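Local structure of regulatory Subunit of Protein Kinase A (cAMP-dependent) from Euglena gracilis (Euglena gracilis, 6RSX) at residues Y82-S86 with G87-I91; S105-G108 with P109-F113; W137-D140 with R141-R145. The protein binds cyclic AMP in two cyclic nucleotide-binding domains and probably controls the catalytic subunit of protein kinase A. One frame throughout, in Å; residues are numbered along the deposited sequence.

Contact 1: Y82-S86 with G87-I91; sequences YVIES and GTCNI. With CMP (adenosine-3',5'-cyclic-monophosphate), chain B.
The CG2 branch of Ile91 lies over one face of the adenine of the bound cyclic AMP, at the imidazole end, with CG2 above N7 at the rim of the face and 3.6 Å from it. CG1 lies just beyond the C8 edge of the base, 3.9 Å from C8. With CG2 anti to the backbone N and CG1 beside it (chi1 -55°), both branches are turned to the base. Cut back to an alanine, this position would lose CG2 and the CG1 arm, and the N7/C8 end of the base would probably be left without cover on that face. The other flat group, the ring of Tyr82, meets that of Phe113 with the planes about 25° apart, and its OH is hydrogen-bonded to Asn80 at the rim.

Nearer the turn, Ile84 carries the contact between the two strands. Its chain runs out fully extended, which brings CD1 to within 3.9 Å of Cys89 SG, while the CG2 branch meets the carbonyl O of Gly87 at 3.5 Å. At Gly87 phi is positive (93°), and a CB there would be driven into the carbonyl O of Ser86.

On the outer side, Ser86 OG bonds to Arg135, and Glu85 OE2 is shared by a salt bridge to Arg34 and a hydrogen bond from Trp137 NE1. Glu85 and Ser86 both face Arg135 on the neighbouring strand, which makes a classic beta bulge. The chain thus passes from strand 80-84 in one antiparallel sheet to strand 89-93 in the other, the folded-over course of a cyclic nucleotide-binding beta roll, with Ile91 lining its cAMP pocket.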
loop_
_atom_site.group_PDB
_atom_site.type_symbol
_atom_site.label_atom_id
_atom_site.label_comp_id
_atom_site.label_asym_id
_atom_site.label_seq_id
_atom_site.Cartn_x
_atom_site.Cartn_y
_atom_site.Cartn_z
ATOM N N TYR A 82 -1.622 2.719 15.696
ATOM C CA TYR A 82 -2.917 2.055 15.806
ATOM C C TYR A 82 -3.268 1.292 14.534
ATOM O O TYR A 82 -2.934 1.724 13.423
ATOM C CB TYR A 82 -4.064 3.070 16.064
ATOM C CG TYR A 82 -3.915 3.825 17.380
ATOM C CD1 TYR A 82 -4.403 3.279 18.557
ATOM C CD2 TYR A 82 -3.356 5.110 17.414
ATOM C CE1 TYR A 82 -4.304 3.962 19.774
ATOM C CE2 TYR A 82 -3.240 5.801 18.618
ATOM C CZ TYR A 82 -3.732 5.231 19.789
ATOM O OH TYR A 82 -3.660 5.892 20.983
ATOM N N VAL A 83 -3.965 0.167 14.713
ATOM C CA VAL A 83 -4.679 -0.496 13.597
ATOM C C VAL A 83 -6.150 -0.616 13.971
ATOM O O VAL A 83 -6.495 -1.049 15.068
ATOM C CB VAL A 83 -4.086 -1.890 13.273
ATOM C CG1 VAL A 83 -4.765 -2.521 12.011
ATOM C CG2 VAL A 83 -2.571 -1.828 13.068
ATOM N N ILE A 84 -7.044 -0.291 13.028
ATOM C CA ILE A 84 -8.470 -0.375 13.301
ATOM C C ILE A 84 -8.910 -1.840 13.258
ATOM O O ILE A 84 -8.635 -2.554 12.285
ATOM C CB ILE A 84 -9.263 0.448 12.270
ATOM C CG1 ILE A 84 -8.913 1.950 12.409
ATOM C CG2 ILE A 84 -10.750 0.214 12.512
ATOM C CD1 ILE A 84 -9.607 2.866 11.343
ATOM N N GLU A 85 -9.632 -2.272 14.288
ATOM C CA GLU A 85 -10.280 -3.575 14.286
ATOM C C GLU A 85 -11.738 -3.459 13.832
ATOM O O GLU A 85 -12.170 -4.210 12.946
ATOM C CB GLU A 85 -10.211 -4.202 15.686
ATOM C CG GLU A 85 -10.811 -5.632 15.702
ATOM C CD GLU A 85 -10.616 -6.268 17.093
ATOM O OE1 GLU A 85 -10.847 -5.570 18.110
ATOM O OE2 GLU A 85 -10.148 -7.426 17.151
ATOM N N SER A 86 -12.484 -2.496 14.391
ATOM C CA SER A 86 -13.900 -2.267 14.057
ATOM C C SER A 86 -14.152 -0.777 13.930
ATOM O O SER A 86 -13.519 0.037 14.616
ATOM C CB SER A 86 -14.857 -2.724 15.161
ATOM O OG SER A 86 -14.486 -3.936 15.744
ATOM N N GLY A 87 -15.124 -0.416 13.080
ATOM C CA GLY A 87 -15.550 0.959 12.983
ATOM C C GLY A 87 -14.793 1.688 11.899
ATOM O O GLY A 87 -13.899 1.155 11.252
ATOM N N THR A 88 -15.142 2.955 11.709
ATOM C CA THR A 88 -14.423 3.800 10.767
ATOM C C THR A 88 -14.003 5.087 11.490
ATOM O O THR A 88 -14.611 5.489 12.483
ATOM C CB THR A 88 -15.232 4.142 9.540
ATOM O OG1 THR A 88 -16.360 4.960 9.922
ATOM C CG2 THR A 88 -15.678 2.793 8.806
ATOM N N CYS A 89 -12.980 5.734 10.950
ATOM C CA CYS A 89 -12.402 6.959 11.503
ATOM C C CYS A 89 -12.223 7.976 10.393
ATOM O O CYS A 89 -11.897 7.610 9.256
ATOM C CB CYS A 89 -10.999 6.719 12.168
ATOM S SG CYS A 89 -11.048 5.717 13.653
ATOM N N ASN A 90 -12.424 9.251 10.708
ATOM C CA ASN A 90 -12.140 10.325 9.765
ATOM C C ASN A 90 -10.756 10.896 10.035
ATOM O O ASN A 90 -10.412 11.170 11.188
ATOM C CB ASN A 90 -13.172 11.446 9.859
ATOM C CG ASN A 90 -14.515 11.037 9.181
ATOM O OD1 ASN A 90 -14.549 10.089 8.411
ATOM N ND2 ASN A 90 -15.590 11.721 9.513
ATOM N N ILE A 91 -10.004 11.102 8.964
ATOM C CA ILE A 91 -8.729 11.816 8.998
ATOM C C ILE A 91 -9.037 13.276 8.695
ATOM O O ILE A 91 -9.577 13.600 7.624
ATOM C CB ILE A 91 -7.743 11.251 7.966
ATOM C CG1 ILE A 91 -7.534 9.750 8.157
ATOM C CG2 ILE A 91 -6.429 12.052 7.999
ATOM C CD1 ILE A 91 -7.081 9.319 9.588
HETATM P P CMP B . 0.785 10.850 12.683
HETATM O O1P CMP B . 1.639 10.179 13.811
HETATM O O2P CMP B . 1.134 12.135 12.057
HETATM O "O5'" CMP B . -0.693 11.117 13.259
HETATM C "C5'" CMP B . -1.801 11.306 12.381
HETATM C "C4'" CMP B . -1.783 10.167 11.406
HETATM O "O4'" CMP B . -2.776 10.246 10.375
HETATM C "C3'" CMP B . -0.504 10.076 10.613
HETATM O "O3'" CMP B . 0.590 9.711 11.423
HETATM C "C2'" CMP B . -0.867 9.073 9.513
HETATM O "O2'" CMP B . -0.691 7.761 10.021
HETATM C "C1'" CMP B . -2.384 9.358 9.330
HETATM N N9 CMP B . -2.730 9.994 8.064
HETATM C C8 CMP B . -3.734 9.574 7.218
HETATM N N7 CMP B . -3.801 10.417 6.203
HETATM C C5 CMP B . -2.830 11.324 6.384
HETATM C C6 CMP B . -2.487 12.374 5.577
HETATM N N6 CMP B . -3.035 12.837 4.324
HETATM N N1 CMP B . -1.482 13.165 5.879
HETATM C C2 CMP B . -0.818 12.934 7.053
HETATM N N3 CMP B . -1.133 11.878 7.874
HETATM C C4 CMP B . -2.166 11.080 7.528
#

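Contact 2: S105-G108 with P109-F113; sequences STIG and PGASF. With CMP (adenosine-3',5'-cyclic-monophosphate), chain B.
Ile107 and Phe113, flanking the turn, meet through their side chains: CD1 of the isoleucine comes 3.5 Å from CD1 of the phenylalanine ring, approaching it obliquely, and the two cross at about a right angle. In Ile107 CG1 lies between the backbone N and the carbonyl carbon (chi1 55°), and this sends CD1 inward to the ring. At the root of the same side chain, Ile107 CB packs against the methyl of Ala111 at 3.8 Å. Cys89 touches Ile107 from the neighbouring strand of its own sheet, and Ile84 from the other sheet.

The polar part is backbone. Ala111 N donates to Gly108 O over 2.9 Å with an N-H...O angle of 159°, closing a type II beta turn. Pro109 and Gly110 fill its two corners, and the positive phi of Gly110 (88°) would jam any CB against the carbonyl O of Pro109. Asn42 ND2 is hydrogen-bonded to Gly110 O and Ser112 OG.

The third kind is van der Waals contact with the ligand: Phe113 CA lies 3.4 Å from ribose O2' of cyclic AMP. Beyond the short strand 112-113 come Gly114, Glu115 and Ala117, which bind the nucleotide, as in the phosphate-binding cassette of cyclic nucleotide-binding domains.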
loop_
_atom_site.group_PDB
_atom_site.type_symbol
_atom_site.label_atom_id
_atom_site.label_comp_id
_atom_site.label_asym_id
_atom_site.label_seq_id
_atom_site.Cartn_x
_atom_site.Cartn_y
_atom_site.Cartn_z
ATOM N N SER A 105 -9.970 11.942 4.482
ATOM C CA SER A 105 -10.303 10.578 4.081
ATOM C C SER A 105 -10.974 9.889 5.253
ATOM O O SER A 105 -10.951 10.383 6.390
ATOM C CB SER A 105 -9.066 9.791 3.630
ATOM O OG SER A 105 -8.183 9.523 4.712
ATOM N N THR A 106 -11.573 8.739 4.964
ATOM C CA THR A 106 -12.159 7.875 5.977
ATOM C C THR A 106 -11.452 6.539 5.893
ATOM O O THR A 106 -11.241 6.026 4.782
ATOM C CB THR A 106 -13.673 7.726 5.747
ATOM O OG1 THR A 106 -14.263 9.025 5.701
ATOM C CG2 THR A 106 -14.335 6.868 6.814
ATOM N N ILE A 107 -11.091 5.971 7.055
ATOM C CA ILE A 107 -10.389 4.695 7.092
ATOM C C ILE A 107 -11.187 3.697 7.930
ATOM O O ILE A 107 -12.046 4.054 8.753
ATOM C CB ILE A 107 -8.931 4.844 7.634
ATOM C CG1 ILE A 107 -8.924 5.512 8.995
ATOM C CG2 ILE A 107 -8.132 5.684 6.640
ATOM C CD1 ILE A 107 -7.519 5.441 9.703
ATOM N N GLY A 108 -10.879 2.426 7.731
ATOM C CA GLY A 108 -11.624 1.397 8.415
ATOM C C GLY A 108 -10.788 0.207 8.817
ATOM O O GLY A 108 -9.558 0.287 8.873
ATOM N N PRO A 109 -11.439 -0.926 9.093
ATOM C CA PRO A 109 -10.725 -2.127 9.554
ATOM C C PRO A 109 -9.494 -2.471 8.708
ATOM O O PRO A 109 -9.541 -2.501 7.468
ATOM C CB PRO A 109 -11.803 -3.225 9.462
ATOM C CG PRO A 109 -13.064 -2.477 9.772
ATOM C CD PRO A 109 -12.911 -1.145 9.063
ATOM N N GLY A 110 -8.390 -2.760 9.408
ATOM C CA GLY A 110 -7.119 -3.060 8.791
ATOM C C GLY A 110 -6.252 -1.843 8.508
ATOM O O GLY A 110 -5.048 -1.994 8.279
ATOM N N ALA A 111 -6.820 -0.656 8.491
ATOM C CA ALA A 111 -6.005 0.522 8.244
ATOM C C ALA A 111 -5.202 0.865 9.490
ATOM O O ALA A 111 -5.659 0.705 10.625
ATOM C CB ALA A 111 -6.853 1.725 7.849
ATOM N N SER A 112 -4.014 1.355 9.262
ATOM C CA SER A 112 -3.227 1.812 10.415
ATOM C C SER A 112 -3.071 3.325 10.334
ATOM O O SER A 112 -3.188 3.938 9.259
ATOM C CB SER A 112 -1.883 1.096 10.441
ATOM O OG SER A 112 -1.205 1.248 9.206
ATOM N N PHE A 113 -2.745 3.916 11.486
ATOM C CA PHE A 113 -2.460 5.338 11.580
ATOM C C PHE A 113 -1.590 5.607 12.814
ATOM O O PHE A 113 -1.657 4.905 13.843
ATOM C CB PHE A 113 -3.738 6.214 11.625
ATOM C CG PHE A 113 -4.659 5.900 12.743
ATOM C CD1 PHE A 113 -5.615 4.898 12.623
ATOM C CD2 PHE A 113 -4.622 6.645 13.929
ATOM C CE1 PHE A 113 -6.494 4.613 13.683
ATOM C CE2 PHE A 113 -5.488 6.373 14.975
ATOM C CZ PHE A 113 -6.433 5.346 14.864
HETATM P P CMP B . 0.785 10.850 12.683
HETATM O O1P CMP B . 1.639 10.179 13.811
HETATM O O2P CMP B . 1.134 12.135 12.057
HETATM O "O5'" CMP B . -0.693 11.117 13.259
HETATM C "C5'" CMP B . -1.801 11.306 12.381
HETATM C "C4'" CMP B . -1.783 10.167 11.406
HETATM O "O4'" CMP B . -2.776 10.246 10.375
HETATM C "C3'" CMP B . -0.504 10.076 10.613
HETATM O "O3'" CMP B . 0.590 9.711 11.423
HETATM C "C2'" CMP B . -0.867 9.073 9.513
HETATM O "O2'" CMP B . -0.691 7.761 10.021
HETATM C "C1'" CMP B . -2.384 9.358 9.330
HETATM N N9 CMP B . -2.730 9.994 8.064
HETATM C C8 CMP B . -3.734 9.574 7.218
HETATM N N7 CMP B . -3.801 10.417 6.203
HETATM C C5 CMP B . -2.830 11.324 6.384
HETATM C C6 CMP B . -2.487 12.374 5.577
HETATM N N6 CMP B . -3.035 12.837 4.324
HETATM N N1 CMP B . -1.482 13.165 5.879
HETATM C C2 CMP B . -0.818 12.934 7.053
HETATM N N3 CMP B . -1.133 11.878 7.874
HETATM C C4 CMP B . -2.166 11.080 7.528
#

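Contact 3: W137-D140 with R141-R145; sequences WALD and RDTFR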
loop_
_atom_site.group_PDB
_atom_site.type_symbol
_atom_site.label_atom_id
_atom_site.label_comp_id
_atom_site.label_asym_id
_atom_site.label_seq_id
_atom_site.Cartn_x
_atom_site.Cartn_y
_atom_site.Cartn_z
ATOM N N TRP A 137 -6.371 -1.950 17.818
ATOM C CA TRP A 137 -5.188 -2.554 18.446
ATOM C C TRP A 137 -4.043 -1.557 18.358
ATOM O O TRP A 137 -3.858 -0.903 17.343
ATOM C CB TRP A 137 -4.831 -3.867 17.734
ATOM C CG TRP A 137 -5.759 -5.001 18.112
ATOM C CD1 TRP A 137 -6.817 -5.529 17.368
ATOM C CD2 TRP A 137 -5.702 -5.749 19.305
ATOM N NE1 TRP A 137 -7.407 -6.558 18.073
ATOM C CE2 TRP A 137 -6.733 -6.719 19.258
ATOM C CE3 TRP A 137 -4.852 -5.716 20.417
ATOM C CZ2 TRP A 137 -6.939 -7.631 20.294
ATOM C CZ3 TRP A 137 -5.062 -6.613 21.442
ATOM C CH2 TRP A 137 -6.085 -7.562 21.382
ATOM N N ALA A 138 -3.249 -1.425 19.424
ATOM C CA ALA A 138 -2.257 -0.361 19.476
ATOM C C ALA A 138 -0.902 -0.922 19.886
ATOM O O ALA A 138 -0.830 -1.891 20.642
ATOM C CB ALA A 138 -2.650 0.712 20.490
ATOM N N LEU A 139 0.154 -0.342 19.318
ATOM C CA LEU A 139 1.536 -0.543 19.763
ATOM C C LEU A 139 2.043 0.741 20.394
ATOM O O LEU A 139 1.849 1.834 19.846
ATOM C CB LEU A 139 2.474 -0.887 18.603
ATOM C CG LEU A 139 2.400 -2.257 17.935
ATOM C CD1 LEU A 139 3.309 -2.255 16.728
ATOM C CD2 LEU A 139 2.879 -3.260 18.975
ATOM N N ASP A 140 2.776 0.601 21.493
ATOM C CA ASP A 140 3.334 1.810 22.073
ATOM C C ASP A 140 4.609 2.233 21.339
ATOM O O ASP A 140 5.125 1.551 20.446
ATOM C CB ASP A 140 3.556 1.622 23.571
ATOM C CG ASP A 140 4.653 0.601 23.911
ATOM O OD1 ASP A 140 5.511 0.261 23.071
ATOM O OD2 ASP A 140 4.647 0.152 25.079
ATOM N N ARG A 141 5.147 3.397 21.749
ATOM C CA ARG A 141 6.233 3.991 20.979
ATOM C C ARG A 141 7.470 3.105 21.009
ATOM O O ARG A 141 8.125 2.902 19.979
ATOM C CB ARG A 141 6.560 5.389 21.527
ATOM C CG ARG A 141 7.676 6.069 20.783
ATOM C CD ARG A 141 7.980 7.458 21.360
ATOM N NE ARG A 141 9.153 8.004 20.690
ATOM C CZ ARG A 141 10.404 7.791 21.103
ATOM N NH1 ARG A 141 10.626 7.061 22.194
ATOM N NH2 ARG A 141 11.430 8.310 20.433
ATOM N N ASP A 142 7.839 2.611 22.199
ATOM C CA ASP A 142 9.058 1.806 22.306
ATOM C C ASP A 142 8.958 0.543 21.474
ATOM O O ASP A 142 9.933 0.147 20.817
ATOM C CB ASP A 142 9.331 1.447 23.767
ATOM C CG ASP A 142 9.780 2.644 24.576
ATOM O OD1 ASP A 142 10.067 3.709 23.957
ATOM O OD2 ASP A 142 9.826 2.519 25.820
ATOM N N THR A 143 7.774 -0.094 21.461
ATOM C CA THR A 143 7.617 -1.311 20.666
ATOM C C THR A 143 7.658 -0.993 19.179
ATOM O O THR A 143 8.336 -1.680 18.402
ATOM C CB THR A 143 6.313 -2.029 21.024
ATOM O OG1 THR A 143 6.288 -2.262 22.432
ATOM C CG2 THR A 143 6.228 -3.360 20.294
ATOM N N PHE A 144 6.971 0.081 18.774
ATOM C CA PHE A 144 7.022 0.517 17.383
ATOM C C PHE A 144 8.463 0.742 16.943
ATOM O O PHE A 144 8.880 0.259 15.878
ATOM C CB PHE A 144 6.208 1.802 17.182
ATOM C CG PHE A 144 6.265 2.322 15.767
ATOM C CD1 PHE A 144 7.297 3.149 15.346
ATOM C CD2 PHE A 144 5.281 1.967 14.842
ATOM C CE1 PHE A 144 7.378 3.634 14.060
ATOM C CE2 PHE A 144 5.336 2.439 13.510
ATOM C CZ PHE A 144 6.399 3.268 13.102
ATOM N N ARG A 145 9.233 1.481 17.761
ATOM C CA ARG A 145 10.621 1.794 17.428
ATOM C C ARG A 145 11.462 0.534 17.273
ATOM O O ARG A 145 12.347 0.480 16.412
ATOM C CB ARG A 145 11.233 2.723 18.487
ATOM C CG ARG A 145 10.617 4.122 18.439
ATOM C CD ARG A 145 11.358 5.137 19.297
ATOM N NE ARG A 145 12.480 5.714 18.562
ATOM C CZ ARG A 145 12.374 6.707 17.682
ATOM N NH1 ARG A 145 13.461 7.169 17.064
ATOM N NH2 ARG A 145 11.184 7.248 17.420
HETATM O O HOH W 1 2.996 -2.127 22.564
#
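Asp140 caps the helix that starts at Arg141, taking Thr143 N on its carboxylate OD1 at 2.8 Å. This is a textbook N-cap at the junction of strand 137-140 and helix 141-145, whose axes stand 82° apart. The tight part gathers round that one oxygen. Thr143 OG1 donates to it as well, over 2.7 Å, coming from above the carboxylate plane (37° out of it), whereas Thr143 N meets it nearly along the C-O bond. Asp140 CG sits between the backbone N and the carbonyl carbon (chi1 67°), bending the carboxylate back over the first turn, where two donors and the helix N terminus probably stabilise its negative charge. Asp140 O also accepts from Phe144 N at 2.9 Å.

Beneath the cap the packing turns apolar: Leu139 CD2 touches Thr143 CG2 at 3.6 Å, and the ring of Phe144 reaches inward to Phe81, Leu118 and Met119.

The solvent side is looser. Asp142 and the extended Arg141 lie exposed, joined by a long salt bridge of 3.8 Å from NH1 of the arginine to OD1 of the aspartate. A water accepts from Asp140 N and gives a weak bond to Thr143 OG1. One turn on, Arg145 folds alongside Arg141, placing its CD 3.3 Å above the centre of the Arg141 guanidinium plane.

From the N terminus, contact 1 comes first, closing the turn between strands 80-84 and 89-93. After the hairpin linking 89-93 to 102-107, contact 2 closes the turn from 102-107 to 112-113, and contact 3 ends the series where strand 134-140 becomes a helix. None nests in or crosses another. In space, however, contacts 1 and 2 lie side by side, their centres 5 Å apart: strands 89-93 and 102-107 pair in one sheet, 80-84 and 112-113 in the other, and both contacts touch the cyclic AMP. Contact 3 joins the latter sheet through strand 134-140, beside 80-84, where Trp137 NE1 reaches Glu85. Contacts 2 and 3 do not touch, so contact 1 bridges them.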